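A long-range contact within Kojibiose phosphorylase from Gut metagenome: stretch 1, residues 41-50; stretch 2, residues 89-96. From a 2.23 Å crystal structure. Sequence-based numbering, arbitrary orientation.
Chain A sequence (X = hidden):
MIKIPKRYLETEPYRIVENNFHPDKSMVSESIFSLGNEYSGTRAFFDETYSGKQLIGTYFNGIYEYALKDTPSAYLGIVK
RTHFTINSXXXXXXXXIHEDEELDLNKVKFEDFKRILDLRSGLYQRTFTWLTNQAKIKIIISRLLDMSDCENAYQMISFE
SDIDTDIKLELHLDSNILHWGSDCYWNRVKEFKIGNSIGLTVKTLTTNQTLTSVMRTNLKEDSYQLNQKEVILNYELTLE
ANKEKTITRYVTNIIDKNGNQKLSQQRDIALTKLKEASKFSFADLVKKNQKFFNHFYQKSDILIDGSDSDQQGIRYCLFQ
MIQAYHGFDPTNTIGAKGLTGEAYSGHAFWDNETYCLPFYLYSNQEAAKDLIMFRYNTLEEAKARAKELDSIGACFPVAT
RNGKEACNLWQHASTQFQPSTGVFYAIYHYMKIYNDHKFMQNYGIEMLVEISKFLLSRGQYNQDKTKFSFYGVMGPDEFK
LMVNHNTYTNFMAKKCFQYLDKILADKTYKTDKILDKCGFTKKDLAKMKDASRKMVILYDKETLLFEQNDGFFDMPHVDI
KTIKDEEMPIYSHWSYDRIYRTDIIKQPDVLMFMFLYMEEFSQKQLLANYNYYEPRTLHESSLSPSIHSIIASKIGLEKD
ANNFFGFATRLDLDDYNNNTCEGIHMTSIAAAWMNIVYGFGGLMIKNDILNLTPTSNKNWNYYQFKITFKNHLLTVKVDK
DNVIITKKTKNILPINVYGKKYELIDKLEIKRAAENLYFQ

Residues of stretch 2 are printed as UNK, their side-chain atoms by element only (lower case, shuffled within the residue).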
# COMPACT_ATOMS: atom_id res chain seq x y z
N GLY A 41 6.71 -10.07 -31.29
CA GLY A 41 6.82 -8.66 -31.66
C GLY A 41 8.23 -8.15 -31.49
O GLY A 41 8.93 -8.62 -30.55
N THR A 42 8.61 -7.16 -32.30
CA THR A 42 9.89 -6.45 -32.13
C THR A 42 9.63 -4.96 -32.21
O THR A 42 8.94 -4.53 -33.14
CB THR A 42 10.93 -6.89 -33.17
OG1 THR A 42 10.39 -6.62 -34.47
CG2 THR A 42 11.25 -8.36 -33.04
N ARG A 43 10.22 -4.22 -31.28
CA ARG A 43 10.36 -2.75 -31.37
C ARG A 43 11.24 -2.45 -32.58
O ARG A 43 12.04 -3.32 -32.97
CB ARG A 43 10.97 -2.20 -30.07
CG ARG A 43 9.99 -2.12 -28.91
CD ARG A 43 10.68 -1.71 -27.62
NE ARG A 43 11.14 -0.33 -27.68
CZ ARG A 43 10.39 0.73 -27.42
NH1 ARG A 43 9.12 0.61 -27.09
NH2 ARG A 43 10.92 1.92 -27.48
N ALA A 44 11.15 -1.23 -33.09
CA ALA A 44 11.88 -0.76 -34.28
C ALA A 44 13.26 -0.25 -33.85
O ALA A 44 13.71 0.80 -34.38
CB ALA A 44 11.10 0.29 -35.01
N PHE A 45 13.90 -0.96 -32.92
CA PHE A 45 15.26 -0.65 -32.47
C PHE A 45 16.16 -0.86 -33.68
O PHE A 45 15.88 -1.74 -34.49
CB PHE A 45 15.66 -1.49 -31.25
CG PHE A 45 15.69 -2.97 -31.51
CD1 PHE A 45 16.82 -3.56 -32.06
CD2 PHE A 45 14.60 -3.76 -31.23
CE1 PHE A 45 16.85 -4.93 -32.31
CE2 PHE A 45 14.62 -5.12 -31.49
CZ PHE A 45 15.74 -5.70 -32.03
N PHE A 46 17.17 -0.00 -33.82
CA PHE A 46 18.27 -0.10 -34.80
C PHE A 46 18.92 -1.48 -34.70
O PHE A 46 19.17 -1.96 -33.59
CB PHE A 46 19.29 1.01 -34.58
CG PHE A 46 18.80 2.39 -34.96
CD1 PHE A 46 17.53 2.58 -35.49
CD2 PHE A 46 19.63 3.49 -34.82
CE1 PHE A 46 17.10 3.85 -35.87
CE2 PHE A 46 19.19 4.75 -35.19
CZ PHE A 46 17.93 4.93 -35.72
N ASP A 47 19.20 -2.07 -35.86
CA ASP A 47 19.85 -3.40 -35.98
C ASP A 47 21.29 -3.25 -35.49
O ASP A 47 21.66 -3.98 -34.57
CB ASP A 47 19.79 -3.88 -37.43
CG ASP A 47 18.41 -3.65 -38.02
OD1 ASP A 47 17.62 -4.60 -37.99
OD2 ASP A 47 18.14 -2.50 -38.47
N GLU A 48 22.04 -2.31 -36.05
CA GLU A 48 23.46 -2.05 -35.73
C GLU A 48 23.56 -1.52 -34.30
O GLU A 48 22.52 -1.14 -33.76
CB GLU A 48 24.09 -1.07 -36.72
CG GLU A 48 23.60 0.37 -36.59
CD GLU A 48 22.25 0.70 -37.21
OE1 GLU A 48 21.61 -0.22 -37.74
OE2 GLU A 48 21.84 1.88 -37.17
N THR A 49 24.77 -1.48 -33.74
CA THR A 49 25.06 -0.80 -32.45
C THR A 49 24.46 0.62 -32.45
O THR A 49 24.66 1.36 -33.42
CB THR A 49 26.58 -0.79 -32.19
OG1 THR A 49 26.97 -2.15 -32.02
CG2 THR A 49 26.98 0.03 -30.99
N TYR A 50 23.73 0.98 -31.41
CA TYR A 50 23.27 2.38 -31.18
C TYR A 50 23.50 2.71 -29.71
O TYR A 50 23.00 1.97 -28.83
CB TYR A 50 21.81 2.60 -31.59
CG TYR A 50 21.30 4.01 -31.42
CD1 TYR A 50 21.64 5.02 -32.31
CD2 TYR A 50 20.46 4.35 -30.38
CE1 TYR A 50 21.15 6.31 -32.17
CE2 TYR A 50 19.97 5.63 -30.22
CZ TYR A 50 20.31 6.62 -31.11
OH TYR A 50 19.81 7.89 -30.95
N UNK A 89 15.37 -13.13 -27.33
CA UNK A 89 16.51 -13.13 -28.28
C UNK A 89 16.36 -11.95 -29.25
O UNK A 89 15.35 -11.87 -29.96
c UNK A 89 16.65 -14.49 -28.97
c UNK A 89 15.37 -14.92 -29.70
c UNK A 89 17.86 -14.53 -29.90
N UNK A 90 17.36 -11.07 -29.27
CA UNK A 90 17.51 -10.04 -30.33
C UNK A 90 18.07 -10.73 -31.59
O UNK A 90 19.26 -11.07 -31.58
o UNK A 90 18.23 -8.03 -32.08
c UNK A 90 18.42 -8.90 -29.86
c UNK A 90 18.64 -7.85 -30.93
n UNK A 90 19.25 -6.73 -30.54
N UNK A 91 17.23 -10.99 -32.61
CA UNK A 91 17.60 -11.79 -33.81
C UNK A 91 17.79 -10.88 -35.02
O UNK A 91 17.96 -11.39 -36.13
c UNK A 91 12.47 -11.67 -34.30
c UNK A 91 16.58 -12.89 -34.08
c UNK A 91 13.35 -11.31 -35.30
c UNK A 91 14.25 -12.79 -33.15
c UNK A 91 15.14 -12.45 -34.16
c UNK A 91 12.92 -12.39 -33.22
c UNK A 91 14.67 -11.72 -35.25
N UNK A 92 17.74 -9.56 -34.82
CA UNK A 92 17.97 -8.55 -35.89
C UNK A 92 19.32 -7.86 -35.68
O UNK A 92 19.75 -7.09 -36.57
c UNK A 92 14.33 -9.19 -38.26
c UNK A 92 13.12 -7.93 -36.65
c UNK A 92 14.32 -7.56 -36.06
c UNK A 92 13.13 -8.75 -37.75
c UNK A 92 15.53 -8.00 -36.55
c UNK A 92 15.52 -8.81 -37.68
c UNK A 92 16.83 -7.53 -35.92
N UNK A 93 19.97 -8.15 -34.55
CA UNK A 93 21.24 -7.49 -34.15
C UNK A 93 22.33 -7.72 -35.20
O UNK A 93 22.57 -8.88 -35.60
c UNK A 93 23.27 -7.51 -30.86
c UNK A 93 21.74 -7.99 -32.80
n UNK A 93 25.02 -7.43 -29.10
c UNK A 93 24.66 -7.03 -30.48
c UNK A 93 22.97 -7.24 -32.30
N UNK A 94 22.97 -6.64 -35.63
CA UNK A 94 24.18 -6.71 -36.50
C UNK A 94 25.28 -5.86 -35.88
O UNK A 94 25.00 -5.05 -34.96
c UNK A 94 23.87 -6.27 -37.95
c UNK A 94 22.71 -7.07 -38.51
c UNK A 94 23.61 -4.76 -38.04
c UNK A 94 23.29 -4.27 -39.43
N UNK A 95 26.48 -6.00 -36.43
CA UNK A 95 27.56 -5.00 -36.27
C UNK A 95 28.16 -4.74 -37.64
O UNK A 95 28.45 -5.71 -38.38
c UNK A 95 28.00 -5.55 -33.84
c UNK A 95 29.00 -6.04 -32.82
n UNK A 95 31.97 -4.13 -31.83
n UNK A 95 31.81 -6.35 -32.35
n UNK A 95 29.93 -5.00 -32.43
c UNK A 95 31.23 -5.17 -32.19
c UNK A 95 28.59 -5.46 -35.23
N UNK A 96 28.35 -3.46 -37.96
CA UNK A 96 29.03 -3.06 -39.21
C UNK A 96 30.28 -2.24 -38.84
O UNK A 96 30.16 -1.30 -38.05
c UNK A 96 28.05 -2.33 -40.13
c UNK A 96 25.78 -2.58 -41.31
c UNK A 96 28.77 -1.85 -41.38
c UNK A 96 26.86 -3.24 -40.47
O HOH W 1 20.51 -4.38 -32.20
O HOH W 2 27.33 -1.66 -35.74
O HOH W 3 25.08 -3.87 -32.23

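Position 89 carries three carbons, the first bearing the other two, a fork at CB with no polar atom. None of them comes within 8 Å of stretch 1. This is Val89, which leads into the contact without joining it.

At position 90 there are two carbons, the second bearing one oxygen and one nitrogen: a short, flat amide. The oxygen lies 3.4 Å from CE1 of Phe45, at the edge of that ring and near its plane, where the ring hydrogens offer a slightly positive rim. An oxygen and a nitrogen on one carbon, after a single CB, make this Asn90. Its OD1 also accepts a hydrogen bond from the backbone N of position 92 at 3.2 Å, so the side chain braces its own loop, while ND2 donates to water 1 at 3.1 Å.

Position 91 has one carbon and then a ring of six carbons, with no hydroxyl. CA-to-CB points away from stretch 1, yet the ring swings back until one of its carbons is 3.7 Å from CG2 of Thr42. This is Phe91; the carbon concerned is CZ, at the tip, and chi1 is p.

Position 92 repeats the pattern of one carbon plus a six-carbon ring, but here CA-to-CB points toward stretch 1. A ring carbon lies 3.7 Å from OG1 of Thr42, which sits at the ring edge, and CB is 4.4 Å from CZ of Phe45, an apolar contact. The backbone O comes within 3.3 Å of CB of Asp47. This is Phe92, and the ring carbon near Thr42 is CE2.

Four carbons in a row ending in nitrogen occupy position 93. CA-to-CB points away, and what the residue gives stretch 1 is backbone: CA lies 3.6 Å from O of Asp47, a CA-H...O contact. This is Lys93, all t, with NZ hydrogen-bonded elsewhere in the structure.

Position 94 has four carbons forked at the first, one arm two carbons long. The inner carbon of that arm packs 3.9 Å from CB of Glu48. The backbone N donates to O of Asp47 at 3.1 Å and 171°, nearly straight, and the backbone O takes a CA-H...O contact from CA of Glu48 at 3.5 Å. This is Ile94, and the packing carbon is CG1.

Three carbons, a nitrogen, then a carbon with two more nitrogens make up position 95. The second carbon is 4.0 Å from OG1 of Thr49, a light van der Waals touch. This is Arg95.

Position 96 again has four carbons forked at the first with one longer arm. Its side chain makes no contact with stretch 1, but its N donates to water 2 at 3.0 Å, and N of Thr49 donates to the same water at 3.3 Å. This is Ile96.

The rule to read here is economy. One direct hydrogen bond, N of Ile94 to O of Asp47, joins the backbones where the chains run closest, and two CA-H...O contacts accompany it. Water 1 links Asn90 to O of Asp47, and water 3 donates to both OG1 of Thr49 and O of Ile94. The rings of Phe91 and Phe92 pack on Thr42, while the Phe45 ring meets OD1 of Asn90 at its edge and CB of Phe92.

Stretch 2, residues 89-96: VNFFKIRI
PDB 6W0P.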